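MOBA relate protein (Mycobacterium sp., PDB 2WAW) is of unknown function but, having a MobA-like NTP transferase domain, probably transfers a nucleotidyl group from a nucleoside triphosphate. Local coordinates at residues Leu2-Gly14 and Ala41-Gly54. Numbering follows the deposited sequence.
Sequences LRSRVTGVVLAAG and ARRCPFDQLIVTLG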
loop_
_atom_site.group_PDB
_atom_site.type_symbol
_atom_site.label_atom_id
_atom_site.label_comp_id
_atom_site.label_asym_id
_atom_site.label_seq_id
_atom_site.Cartn_x
_atom_site.Cartn_y
_atom_site.Cartn_z
ATOM N N LEU A 2 -13.300 -0.401 20.020
ATOM C CA LEU A 2 -13.297 -1.580 19.109
ATOM C C LEU A 2 -12.007 -1.639 18.273
ATOM O O LEU A 2 -11.947 -1.129 17.150
ATOM C CB LEU A 2 -14.540 -1.561 18.202
ATOM C CG LEU A 2 -15.374 -2.837 17.988
ATOM C CD1 LEU A 2 -14.547 -4.030 17.483
ATOM C CD2 LEU A 2 -16.141 -3.214 19.253
ATOM N N ARG A 3 -10.978 -2.261 18.844
ATOM C CA ARG A 3 -9.722 -2.529 18.147
ATOM C C ARG A 3 -9.966 -3.371 16.904
ATOM O O ARG A 3 -10.787 -4.290 16.928
ATOM C CB ARG A 3 -8.787 -3.343 19.031
ATOM C CG ARG A 3 -8.383 -2.729 20.331
ATOM C CD ARG A 3 -6.918 -3.030 20.537
ATOM N NE ARG A 3 -6.103 -2.077 19.784
ATOM C CZ ARG A 3 -4.777 -2.056 19.782
ATOM N NH1 ARG A 3 -4.133 -1.132 19.078
ATOM N NH2 ARG A 3 -4.097 -2.953 20.489
ATOM N N SER A 4 -9.234 -3.085 15.829
ATOM C CA SER A 4 -9.286 -3.944 14.638
ATOM C C SER A 4 -8.259 -5.066 14.715
ATOM O O SER A 4 -8.425 -6.091 14.063
ATOM C CB SER A 4 -9.053 -3.136 13.354
ATOM O OG SER A 4 -7.729 -2.647 13.312
ATOM N N ARG A 5 -7.190 -4.847 15.492
ATOM C CA ARG A 5 -6.003 -5.726 15.492
ATOM C C ARG A 5 -5.381 -5.841 14.088
ATOM O O ARG A 5 -4.864 -6.887 13.682
ATOM C CB ARG A 5 -6.311 -7.085 16.105
ATOM C CG ARG A 5 -6.902 -6.955 17.489
ATOM C CD ARG A 5 -7.004 -8.256 18.238
ATOM N NE ARG A 5 -7.420 -7.977 19.612
ATOM C CZ ARG A 5 -7.846 -8.884 20.487
ATOM N NH1 ARG A 5 -7.929 -10.167 20.152
ATOM N NH2 ARG A 5 -8.198 -8.494 21.705
ATOM N N VAL A 6 -5.442 -4.735 13.359
ATOM C CA VAL A 6 -4.843 -4.652 12.024
ATOM C C VAL A 6 -3.928 -3.413 11.928
ATOM O O VAL A 6 -4.317 -2.308 12.317
ATOM C CB VAL A 6 -5.924 -4.608 10.889
ATOM C CG1 VAL A 6 -5.234 -4.522 9.534
ATOM C CG2 VAL A 6 -6.810 -5.845 10.936
ATOM N N THR A 7 -2.737 -3.616 11.362
ATOM C CA THR A 7 -1.845 -2.513 11.010
ATOM C C THR A 7 -1.883 -2.315 9.507
ATOM O O THR A 7 -1.737 -3.278 8.763
ATOM C CB THR A 7 -0.404 -2.814 11.456
ATOM O OG1 THR A 7 -0.343 -2.738 12.886
ATOM C CG2 THR A 7 0.567 -1.788 10.865
ATOM N N GLY A 8 -2.101 -1.079 9.072
ATOM C CA GLY A 8 -1.978 -0.736 7.652
ATOM C C GLY A 8 -0.552 -0.352 7.326
ATOM O O GLY A 8 0.112 0.295 8.126
ATOM N N VAL A 9 -0.076 -0.749 6.142
ATOM C CA VAL A 9 1.278 -0.429 5.715
ATOM C C VAL A 9 1.167 0.125 4.292
ATOM O O VAL A 9 0.770 -0.586 3.369
ATOM C CB VAL A 9 2.203 -1.687 5.701
ATOM C CG1 VAL A 9 3.638 -1.324 5.195
ATOM C CG2 VAL A 9 2.270 -2.367 7.097
ATOM N N VAL A 10 1.500 1.397 4.137
ATOM C CA VAL A 10 1.515 2.042 2.837
ATOM C C VAL A 10 2.964 2.088 2.367
ATOM O O VAL A 10 3.808 2.779 2.974
ATOM C CB VAL A 10 0.940 3.459 2.922
ATOM C CG1 VAL A 10 1.060 4.178 1.572
ATOM C CG2 VAL A 10 -0.516 3.436 3.336
ATOM N N LEU A 11 3.248 1.340 1.304
ATOM C CA LEU A 11 4.613 1.276 0.743
ATOM C C LEU A 11 4.792 2.433 -0.223
ATOM O O LEU A 11 4.134 2.491 -1.275
ATOM C CB LEU A 11 4.856 -0.077 0.055
ATOM C CG LEU A 11 4.652 -1.281 0.982
ATOM C CD1 LEU A 11 4.646 -2.565 0.138
ATOM C CD2 LEU A 11 5.772 -1.376 2.020
ATOM N N ALA A 12 5.640 3.384 0.169
ATOM C CA ALA A 12 5.797 4.634 -0.589
ATOM C C ALA A 12 7.256 5.025 -0.791
ATOM O O ALA A 12 7.579 6.209 -0.909
ATOM C CB ALA A 12 5.006 5.769 0.075
ATOM N N ALA A 13 8.108 4.007 -0.844
ATOM C CA ALA A 13 9.553 4.180 -1.022
ATOM C C ALA A 13 9.952 3.827 -2.461
ATOM O O ALA A 13 9.666 2.728 -2.957
ATOM C CB ALA A 13 10.310 3.305 -0.015
ATOM N N GLY A 14 10.603 4.769 -3.133
ATOM C CA GLY A 14 11.122 4.529 -4.480
ATOM C C GLY A 14 10.102 4.381 -5.591
ATOM O O GLY A 14 9.034 5.007 -5.550
ATOM N N ALA A 41 -6.283 5.971 3.629
ATOM C CA ALA A 41 -5.747 4.981 4.577
ATOM C C ALA A 41 -6.140 5.328 6.018
ATOM O O ALA A 41 -6.391 4.435 6.842
ATOM C CB ALA A 41 -4.231 4.848 4.430
ATOM N N ARG A 42 -6.186 6.625 6.328
ATOM C CA ARG A 42 -6.554 7.053 7.686
ATOM C C ARG A 42 -8.003 6.704 8.032
ATOM O O ARG A 42 -8.348 6.522 9.210
ATOM C CB ARG A 42 -6.314 8.557 7.848
ATOM C CG ARG A 42 -4.835 8.937 7.912
ATOM C CD ARG A 42 -4.758 10.458 7.984
ATOM N NE ARG A 42 -3.406 11.007 7.954
ATOM C CZ ARG A 42 -2.694 11.296 9.043
ATOM N NH1 ARG A 42 -3.173 11.073 10.262
ATOM N NH2 ARG A 42 -1.488 11.818 8.908
ATOM N N ARG A 43 -8.852 6.610 7.005
ATOM C CA ARG A 43 -10.256 6.265 7.194
ATOM C C ARG A 43 -10.549 4.760 7.266
ATOM O O ARG A 43 -11.718 4.369 7.486
ATOM C CB ARG A 43 -11.100 6.902 6.098
ATOM C CG ARG A 43 -11.017 8.416 6.062
ATOM C CD ARG A 43 -11.974 9.018 5.031
ATOM N NE ARG A 43 -11.875 8.414 3.700
ATOM C CZ ARG A 43 -11.284 8.976 2.646
ATOM N NH1 ARG A 43 -10.715 10.172 2.742
ATOM N NH2 ARG A 43 -11.263 8.336 1.485
ATOM N N CYS A 44 -9.518 3.936 7.059
ATOM C CA CYS A 44 -9.639 2.475 7.148
ATOM C C CYS A 44 -9.626 2.042 8.612
ATOM O O CYS A 44 -9.146 2.793 9.458
ATOM C CB CYS A 44 -8.484 1.789 6.430
ATOM S SG CYS A 44 -8.509 2.088 4.643
ATOM N N PRO A 45 -10.111 0.817 8.889
ATOM C CA PRO A 45 -10.142 0.311 10.260
ATOM C C PRO A 45 -8.784 -0.264 10.684
ATOM O O PRO A 45 -8.644 -1.480 10.910
ATOM C CB PRO A 45 -11.236 -0.763 10.228
ATOM C CG PRO A 45 -11.418 -1.146 8.776
ATOM C CD PRO A 45 -10.680 -0.143 7.916
ATOM N N PHE A 46 -7.777 0.601 10.744
ATOM C CA PHE A 46 -6.471 0.206 11.245
ATOM C C PHE A 46 -6.276 0.741 12.647
ATOM O O PHE A 46 -6.742 1.839 12.969
ATOM C CB PHE A 46 -5.344 0.807 10.394
ATOM C CG PHE A 46 -5.398 0.439 8.922
ATOM C CD1 PHE A 46 -5.702 -0.867 8.514
ATOM C CD2 PHE A 46 -5.118 1.399 7.944
ATOM C CE1 PHE A 46 -5.717 -1.212 7.151
ATOM C CE2 PHE A 46 -5.131 1.082 6.578
ATOM C CZ PHE A 46 -5.428 -0.238 6.166
ATOM N N ASP A 47 -5.530 -0.004 13.455
ATOM C CA ASP A 47 -5.093 0.473 14.767
ATOM C C ASP A 47 -3.788 1.255 14.673
ATOM O O ASP A 47 -3.452 2.048 15.570
ATOM C CB ASP A 47 -4.851 -0.701 15.709
ATOM C CG ASP A 47 -6.121 -1.458 16.073
ATOM O OD1 ASP A 47 -7.242 -0.956 15.852
ATOM O OD2 ASP A 47 -5.964 -2.575 16.604
ATOM N N GLN A 48 -3.043 1.016 13.594
ATOM C CA GLN A 48 -1.739 1.613 13.382
ATOM C C GLN A 48 -1.591 1.789 11.881
ATOM O O GLN A 48 -2.045 0.929 11.124
ATOM C CB GLN A 48 -0.645 0.669 13.904
ATOM C CG GLN A 48 0.787 1.076 13.538
ATOM C CD GLN A 48 1.816 0.061 13.963
ATOM O OE1 GLN A 48 1.559 -1.157 13.974
ATOM N NE2 GLN A 48 3.008 0.546 14.279
ATOM N N LEU A 49 -0.944 2.862 11.471
ATOM C CA LEU A 49 -0.628 3.078 10.086
ATOM C C LEU A 49 0.834 3.449 9.897
ATOM O O LEU A 49 1.261 4.415 10.373
ATOM C CB LEU A 49 -1.532 4.148 9.488
ATOM C CG LEU A 49 -1.413 4.521 8.018
ATOM C CD1 LEU A 49 -1.598 3.313 7.142
ATOM C CD2 LEU A 49 -2.460 5.548 7.694
ATOM N N ILE A 50 1.531 2.627 9.134
ATOM C CA ILE A 50 2.938 2.792 8.812
ATOM C C ILE A 50 3.099 3.229 7.353
ATOM O O ILE A 50 2.449 2.736 6.508
ATOM C CB ILE A 50 3.695 1.465 8.946
ATOM C CG1 ILE A 50 3.709 0.981 10.397
ATOM C CG2 ILE A 50 5.089 1.563 8.373
ATOM C CD1 ILE A 50 4.192 -0.376 10.544
ATOM N N VAL A 51 3.939 4.204 7.136
ATOM C CA VAL A 51 4.263 4.628 5.772
ATOM C C VAL A 51 5.762 4.531 5.581
ATOM O O VAL A 51 6.541 5.020 6.418
ATOM C CB VAL A 51 3.828 6.086 5.512
ATOM C CG1 VAL A 51 3.979 6.458 4.006
ATOM C CG2 VAL A 51 2.412 6.322 6.021
ATOM N N THR A 52 6.177 3.880 4.486
ATOM C CA THR A 52 7.612 3.804 4.186
ATOM C C THR A 52 7.973 4.843 3.144
ATOM O O THR A 52 7.195 5.130 2.221
ATOM C CB THR A 52 8.058 2.404 3.680
ATOM O OG1 THR A 52 7.456 2.162 2.403
ATOM C CG2 THR A 52 7.616 1.284 4.651
ATOM N N LEU A 53 9.163 5.406 3.307
ATOM C CA LEU A 53 9.663 6.413 2.387
ATOM C C LEU A 53 11.112 6.113 2.094
ATOM O O LEU A 53 11.824 5.557 2.938
ATOM C CB LEU A 53 9.530 7.806 3.008
ATOM C CG LEU A 53 8.125 8.299 3.347
ATOM C CD1 LEU A 53 8.201 9.630 4.066
ATOM C CD2 LEU A 53 7.361 8.440 2.090
ATOM N N GLY A 54 11.557 6.496 0.904
ATOM C CA GLY A 54 12.932 6.233 0.502
ATOM C C GLY A 54 13.761 7.499 0.366
ATOM O O GLY A 54 13.702 8.391 1.222
HETATM O O HOH W 1 -1.803 -0.367 17.350
HETATM O O HOH W 2 9.419 8.163 -0.453
#
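Strands 6-12 and 48-53 run parallel, 4.7 Å apart at their axes and 19° from alignment, and the alternating bonds Gly-8 N to Gln-48 O, Ile-50 N to Gly-8 O, Val-10 N to Ile-50 O and Thr-52 N to Val-10 O fix their register. Helix 33-42 connects them in the beta-alpha-beta crossover of the Rossmann-like half of this GT-A fold, with 6-12 between 48-53 and 98-103. Past the helix, the Phe-46 ring lies flat on Gly-8 in a CH-pi contact: CA of Gly-8 stands 3.5 Å from the Phe-46 ring centroid, 1° off the normal. Cys-44 CB covers the opposite face near the rim, while Val-6 CG1 meets the edge at CD1. With CG anti to its carbonyl carbon (chi1 -67°), Asp-47 directs its carboxylate at the 2-14 segment. Its OD1 takes a nearly straight bond from Ser-4 N (2.9 Å) on the syn side; OD2 accepts from Arg-5 N above the carboxylate plane, and also lies 3.2 Å from Arg-3 NE, over a face of the guanidinium, a salt bridge without a directed N-H. Thr-7 OG1 donates in the carbonyl plane to a lone pair of Gln-48 OE1 (2.7 Å), an oxygen also bonded by Asp-93 N. Beyond Val-10, Thr-52 OG1, hydrogen-bonded to Ser-84 of helix 84-90, receives Ala-12 N at 3.1 Å, and a water bridges Ala-12 O to Gly-54 N.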